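PDB 4H0N: DNMT2 from Spodoptera frugiperda, which probably methylates cytosine 38 in the anticodon loop of tRNA(Asp), probably also methylates cytosine in DNA, and binds S-adenosyl-L-homocysteine. Local coordinates for residues G104-L109 and D134-C139; N111-L116 and A166-L171. The protein carries 3 engineered substitutions. One frame throughout, in Å; residues are numbered along the deposited sequence.

Contact 1 of 2, residues G104-L109 and D134-C139; sequences GILDQL and DKLKEC. With CA (calcium ion), chain F.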
loop_
_atom_site.group_PDB
_atom_site.type_symbol
_atom_site.label_atom_id
_atom_site.label_comp_id
_atom_site.label_asym_id
_atom_site.label_seq_id
_atom_site.Cartn_x
_atom_site.Cartn_y
_atom_site.Cartn_z
ATOM N N GLY A 104 15.225 -2.273 17.865
ATOM C CA GLY A 104 16.224 -2.863 18.731
ATOM C C GLY A 104 17.481 -3.233 17.974
ATOM O O GLY A 104 18.541 -2.695 18.263
ATOM N N ILE A 105 17.359 -4.117 16.986
ATOM C CA ILE A 105 18.522 -4.684 16.313
ATOM C C ILE A 105 19.217 -3.748 15.337
ATOM O O ILE A 105 20.101 -4.182 14.605
ATOM C CB ILE A 105 18.177 -5.969 15.525
ATOM C CG1 ILE A 105 17.152 -5.668 14.431
ATOM C CG2 ILE A 105 17.700 -7.072 16.458
ATOM C CD1 ILE A 105 17.063 -6.746 13.377
ATOM N N LEU A 106 18.834 -2.478 15.313
ATOM C CA LEU A 106 19.405 -1.561 14.330
ATOM C C LEU A 106 20.904 -1.300 14.534
ATOM O O LEU A 106 21.671 -1.241 13.571
ATOM C CB LEU A 106 18.624 -0.245 14.296
ATOM C CG LEU A 106 18.869 0.618 13.054
ATOM C CD1 LEU A 106 18.749 -0.205 11.770
ATOM C CD2 LEU A 106 17.893 1.781 13.037
ATOM N N ASP A 107 21.322 -1.159 15.787
ATOM C CA ASP A 107 22.712 -0.851 16.105
ATOM C C ASP A 107 23.685 -1.966 15.716
ATOM O O ASP A 107 24.902 -1.775 15.742
ATOM C CB ASP A 107 22.855 -0.548 17.597
ATOM C CG ASP A 107 22.415 -1.705 18.465
ATOM O OD1 ASP A 107 21.397 -2.331 18.125
ATOM O OD2 ASP A 107 23.085 -1.995 19.478
ATOM N N GLN A 108 23.157 -3.133 15.371
ATOM C CA GLN A 108 24.009 -4.251 14.995
ATOM C C GLN A 108 23.738 -4.699 13.568
ATOM O O GLN A 108 24.107 -5.803 13.168
ATOM C CB GLN A 108 23.840 -5.405 15.977
ATOM C CG GLN A 108 22.407 -5.636 16.379
ATOM C CD GLN A 108 22.291 -6.356 17.704
ATOM O OE1 GLN A 108 23.129 -6.183 18.589
ATOM N NE2 GLN A 108 21.247 -7.166 17.851
ATOM N N LEU A 109 23.081 -3.834 12.804
ATOM C CA LEU A 109 22.929 -4.047 11.373
ATOM C C LEU A 109 23.993 -3.209 10.676
ATOM O O LEU A 109 23.682 -2.287 9.920
ATOM C CB LEU A 109 21.519 -3.670 10.913
ATOM C CG LEU A 109 20.408 -4.540 11.521
ATOM C CD1 LEU A 109 19.024 -4.162 11.007
ATOM C CD2 LEU A 109 20.677 -6.022 11.287
ATOM N N ASP A 134 14.698 8.199 16.941
ATOM C CA ASP A 134 15.720 8.298 17.969
ATOM C C ASP A 134 16.797 7.231 17.799
ATOM O O ASP A 134 17.968 7.471 18.085
ATOM C CB ASP A 134 15.076 8.154 19.341
ATOM C CG ASP A 134 16.060 8.343 20.460
ATOM O OD1 ASP A 134 16.172 9.489 20.946
ATOM O OD2 ASP A 134 16.719 7.352 20.848
ATOM N N LYS A 135 16.394 6.051 17.338
ATOM C CA LYS A 135 17.346 4.976 17.113
ATOM C C LYS A 135 18.170 5.252 15.862
ATOM O O LYS A 135 19.325 4.845 15.774
ATOM C CB LYS A 135 16.643 3.619 16.999
ATOM C CG LYS A 135 17.587 2.430 17.140
ATOM C CD LYS A 135 18.281 2.480 18.495
ATOM C CE LYS A 135 19.518 1.596 18.556
ATOM N NZ LYS A 135 19.198 0.146 18.586
ATOM N N LEU A 136 17.574 5.942 14.896
ATOM C CA LEU A 136 18.304 6.333 13.694
ATOM C C LEU A 136 19.466 7.284 14.023
ATOM O O LEU A 136 20.607 7.046 13.620
ATOM C CB LEU A 136 17.370 6.974 12.665
ATOM C CG LEU A 136 16.289 6.102 12.019
ATOM C CD1 LEU A 136 15.507 6.906 10.986
ATOM C CD2 LEU A 136 16.890 4.867 11.377
ATOM N N LYS A 137 19.165 8.354 14.753
ATOM C CA LYS A 137 20.172 9.336 15.135
ATOM C C LYS A 137 21.312 8.675 15.894
ATOM O O LYS A 137 22.476 9.014 15.699
ATOM C CB LYS A 137 19.557 10.426 16.014
ATOM C CG LYS A 137 18.613 11.380 15.315
ATOM C CD LYS A 137 17.928 12.272 16.345
ATOM C CE LYS A 137 17.789 13.704 15.854
ATOM N NZ LYS A 137 17.025 13.793 14.578
ATOM N N GLU A 138 20.959 7.734 16.764
ATOM C CA GLU A 138 21.925 7.017 17.586
ATOM C C GLU A 138 22.882 6.207 16.730
ATOM O O GLU A 138 24.047 6.033 17.090
ATOM C CB GLU A 138 21.191 6.073 18.542
ATOM C CG GLU A 138 21.407 6.356 20.018
ATOM C CD GLU A 138 20.301 5.776 20.884
ATOM O OE1 GLU A 138 20.083 4.546 20.841
ATOM O OE2 GLU A 138 19.637 6.556 21.596
ATOM N N CYS A 139 22.383 5.711 15.600
ATOM C CA CYS A 139 23.166 4.834 14.734
ATOM C C CYS A 139 23.762 5.588 13.551
ATOM O O CYS A 139 24.136 4.986 12.542
ATOM C CB CYS A 139 22.311 3.664 14.245
ATOM S SG CYS A 139 21.616 2.651 15.577
HETATM CA CA CA F . 20.532 -3.309 20.251
#
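Lys135 NZ has two hydrogen-bond acceptors: the carbonyl O of Ile103 and, more weakly, Asp107 OD1, where NZ at 3.3 Å completes a salt bridge. The carbonyl O of Gly104 sits 2.9 Å from NZ as well, but at an angle too poor for a bond. To get there the lysine starts with CG anti to the backbone N (chi1 -164°), then bends at chi2 and again at chi4, so the ammonium arrives beside the carbonyl oxygens of Ile103 and Gly104. Asp107 has its CG in the crowded position between backbone N and carbonyl carbon (chi1 59°), which turns the carboxylate back over Gly104. Asp107 OD1 lies 2.5 Å from the calcium ion; Gly104 O is a second, longer ligand. OD1 is thus shared between two cations, which would probably keep the carboxylate ionised.

Next to this polar patch the contact is apolar. The stem of Lys135 and the Leu106 side chain slide past each other in opposite directions, Lys135 CG coming 4.0 Å from Leu106 CB. Leu136 leaves its helix pointing away, yet its tip returns to cross Leu106 obliquely, the two CD2 atoms being 3.6 Å apart. Cys139, the first residue beyond helix 127-138, lays SG alongside the backbone of the other segment, 3.7 Å from Asp107 CA. Leu136 also reaches Cys164 and Ala166 of strand 161-168. Residues 104-109, following on helix 99-105, thus pack against the C-terminal part of helix 127-138 over one face of the central sheet of a class I methyltransferase fold, with a calcium ion bound by Gly104 O and Asp107 OD1.

Contact 2 of 2, residues N111-L116 and A166-L171; sequences NVDYIL and ARRNNL
Arg168 sets off with CG beside its backbone N and then bends sharply at chi2 (-98°), swinging the guanidinium back along the chain of Val112 and Asp113. Arg167, on the same face of the sheet as Tyr114, instead holds CG anti to the backbone N (chi1 -162°) and runs beside Tyr114 in the same direction. Its NH1 meets the ring edge in plane, 3.7 Å from Tyr114 CE2, while CE2 lies over a guanidinium face; NH1 is hydrogen-bonded to Leu331 O. Leu171 CD1 closes on the phenol end, 3.8 Å from Tyr114 CZ.

At Arg168 the salt bridge is long, with NH1 4.0 Å from Asp113 OD1 and the two planes 87° apart; NE and NH1 also bond weakly to Cys139 O and Asp110 O. An alanine here would remove the guanidinium and would probably loosen the hold of this strand end on the 110-113 loop and on Cys139.

Ile115 and Ala166 form a hydrogen-bonded pair, Ile115 N to Ala166 O and Ala166 N to Ile115 O both 2.8 Å, and Arg168 N adds a bond to Asp113 O. Tyr114 faces Arg167 as the non-hydrogen-bonded pair. Strand 161-168 is the reversed strand, inserted between 114-119 and 141-148, in the 3-2-1-4-5-7-6 order of class I methyltransferases.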
loop_
_atom_site.group_PDB
_atom_site.type_symbol
_atom_site.label_atom_id
_atom_site.label_comp_id
_atom_site.label_asym_id
_atom_site.label_seq_id
_atom_site.Cartn_x
_atom_site.Cartn_y
_atom_site.Cartn_z
ATOM N N ASN A 111 26.065 -3.385 8.256
ATOM C CA ASN A 111 26.160 -3.264 6.802
ATOM C C ASN A 111 25.030 -2.434 6.189
ATOM O O ASN A 111 25.210 -1.825 5.130
ATOM C CB ASN A 111 26.191 -4.651 6.147
ATOM C CG ASN A 111 26.752 -4.626 4.724
ATOM O OD1 ASN A 111 27.592 -5.453 4.372
ATOM N ND2 ASN A 111 26.289 -3.687 3.907
ATOM N N VAL A 112 23.867 -2.428 6.834
ATOM C CA VAL A 112 22.709 -1.723 6.300
ATOM C C VAL A 112 22.950 -0.221 6.135
ATOM O O VAL A 112 23.206 0.490 7.107
ATOM C CB VAL A 112 21.466 -1.960 7.162
ATOM C CG1 VAL A 112 20.288 -1.180 6.608
ATOM C CG2 VAL A 112 21.145 -3.447 7.212
ATOM N N ASP A 113 22.864 0.249 4.890
ATOM C CA ASP A 113 23.141 1.649 4.561
ATOM C C ASP A 113 21.883 2.463 4.267
ATOM O O ASP A 113 21.799 3.645 4.604
ATOM C CB ASP A 113 24.090 1.740 3.361
ATOM C CG ASP A 113 25.541 1.531 3.744
ATOM O OD1 ASP A 113 25.926 1.927 4.862
ATOM O OD2 ASP A 113 26.298 0.976 2.921
ATOM N N TYR A 114 20.911 1.834 3.626
ATOM C CA TYR A 114 19.715 2.544 3.220
ATOM C C TYR A 114 18.469 1.862 3.758
ATOM O O TYR A 114 18.311 0.651 3.635
ATOM C CB TYR A 114 19.644 2.616 1.698
ATOM C CG TYR A 114 20.929 3.050 1.034
ATOM C CD1 TYR A 114 21.865 2.113 0.613
ATOM C CD2 TYR A 114 21.199 4.395 0.808
ATOM C CE1 TYR A 114 23.040 2.501 -0.008
ATOM C CE2 TYR A 114 22.371 4.794 0.187
ATOM C CZ TYR A 114 23.288 3.844 -0.217
ATOM O OH TYR A 114 24.459 4.238 -0.832
ATOM N N ILE A 115 17.580 2.646 4.350
ATOM C CA ILE A 115 16.318 2.118 4.848
ATOM C C ILE A 115 15.183 2.940 4.272
ATOM O O ILE A 115 15.237 4.168 4.288
ATOM C CB ILE A 115 16.244 2.197 6.385
ATOM C CG1 ILE A 115 17.345 1.353 7.024
ATOM C CG2 ILE A 115 14.899 1.725 6.883
ATOM C CD1 ILE A 115 17.374 1.442 8.541
ATOM N N LEU A 116 14.165 2.265 3.743
ATOM C CA LEU A 116 12.917 2.929 3.362
ATOM C C LEU A 116 11.746 2.227 4.025
ATOM O O LEU A 116 11.560 1.025 3.848
ATOM C CB LEU A 116 12.723 2.940 1.841
ATOM C CG LEU A 116 11.538 3.759 1.304
ATOM C CD1 LEU A 116 11.882 4.311 -0.067
ATOM C CD2 LEU A 116 10.243 2.948 1.236
ATOM N N ALA A 166 15.714 6.731 5.340
ATOM C CA ALA A 166 16.822 6.833 6.284
ATOM C C ALA A 166 18.103 6.337 5.638
ATOM O O ALA A 166 18.091 5.384 4.861
ATOM C CB ALA A 166 16.522 6.053 7.545
ATOM N N ARG A 167 19.209 6.980 5.982
ATOM C CA ARG A 167 20.446 6.814 5.245
ATOM C C ARG A 167 21.653 7.062 6.159
ATOM O O ARG A 167 21.593 7.900 7.062
ATOM C CB ARG A 167 20.441 7.820 4.104
ATOM C CG ARG A 167 21.393 7.538 2.992
ATOM C CD ARG A 167 21.386 8.709 2.039
ATOM N NE ARG A 167 22.720 8.984 1.517
ATOM C CZ ARG A 167 23.072 8.806 0.252
ATOM N NH1 ARG A 167 22.184 8.365 -0.631
ATOM N NH2 ARG A 167 24.310 9.080 -0.130
ATOM N N ARG A 168 22.741 6.327 5.929
ATOM C CA ARG A 168 23.977 6.531 6.689
ATOM C C ARG A 168 24.613 7.864 6.326
ATOM O O ARG A 168 24.698 8.218 5.148
ATOM C CB ARG A 168 24.960 5.383 6.452
ATOM C CG ARG A 168 24.699 4.165 7.322
ATOM C CD ARG A 168 25.597 4.146 8.552
ATOM N NE ARG A 168 24.986 3.433 9.674
ATOM C CZ ARG A 168 24.818 2.112 9.734
ATOM N NH1 ARG A 168 25.205 1.342 8.726
ATOM N NH2 ARG A 168 24.254 1.561 10.801
ATOM N N ASN A 169 25.064 8.606 7.335
ATOM C CA ASN A 169 25.511 9.977 7.105
ATOM C C ASN A 169 26.886 10.117 6.486
ATOM O O ASN A 169 27.297 11.222 6.152
ATOM C CB ASN A 169 25.401 10.841 8.370
ATOM C CG ASN A 169 26.194 10.290 9.545
ATOM O OD1 ASN A 169 27.133 9.510 9.380
ATOM N ND2 ASN A 169 25.818 10.710 10.748
ATOM N N ASN A 170 27.591 9.005 6.322
ATOM C CA ASN A 170 28.926 9.047 5.729
ATOM C C ASN A 170 28.901 8.815 4.221
ATOM O O ASN A 170 29.943 8.737 3.570
ATOM C CB ASN A 170 29.858 8.054 6.420
ATOM C CG ASN A 170 29.255 6.670 6.531
ATOM O OD1 ASN A 170 28.069 6.475 6.268
ATOM N ND2 ASN A 170 30.068 5.702 6.935
ATOM N N LEU A 171 27.697 8.705 3.677
ATOM C CA LEU A 171 27.507 8.625 2.242
ATOM C C LEU A 171 26.945 9.972 1.813
ATOM O O LEU A 171 25.973 10.454 2.395
ATOM C CB LEU A 171 26.526 7.502 1.907
ATOM C CG LEU A 171 26.659 6.243 2.772
ATOM C CD1 LEU A 171 25.519 5.267 2.512
ATOM C CD2 LEU A 171 28.007 5.572 2.547
#

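Contacts 1 and 2 are centred about 11 Å apart and interleave along the chain: 104-109, 111-116, 134-139, then 166-171. Helix 99-105 runs into strand 114-119, which leads on to helix 127-138. Residues of contact 1 pack on the strands that contact 2 pairs. The layers meet directly, Leu106 CD1 lying 3.9 Å from Ile115 CD1 and Leu136 CD1 3.7 Å from Ala166 CB. Together they join sheet and helices at one margin of the methyltransferase fold. The bound S-adenosyl-L-homocysteine is about 13 Å from the side chain of Ile115, so contact 2 does not touch it; contact 1 holds the calcium site.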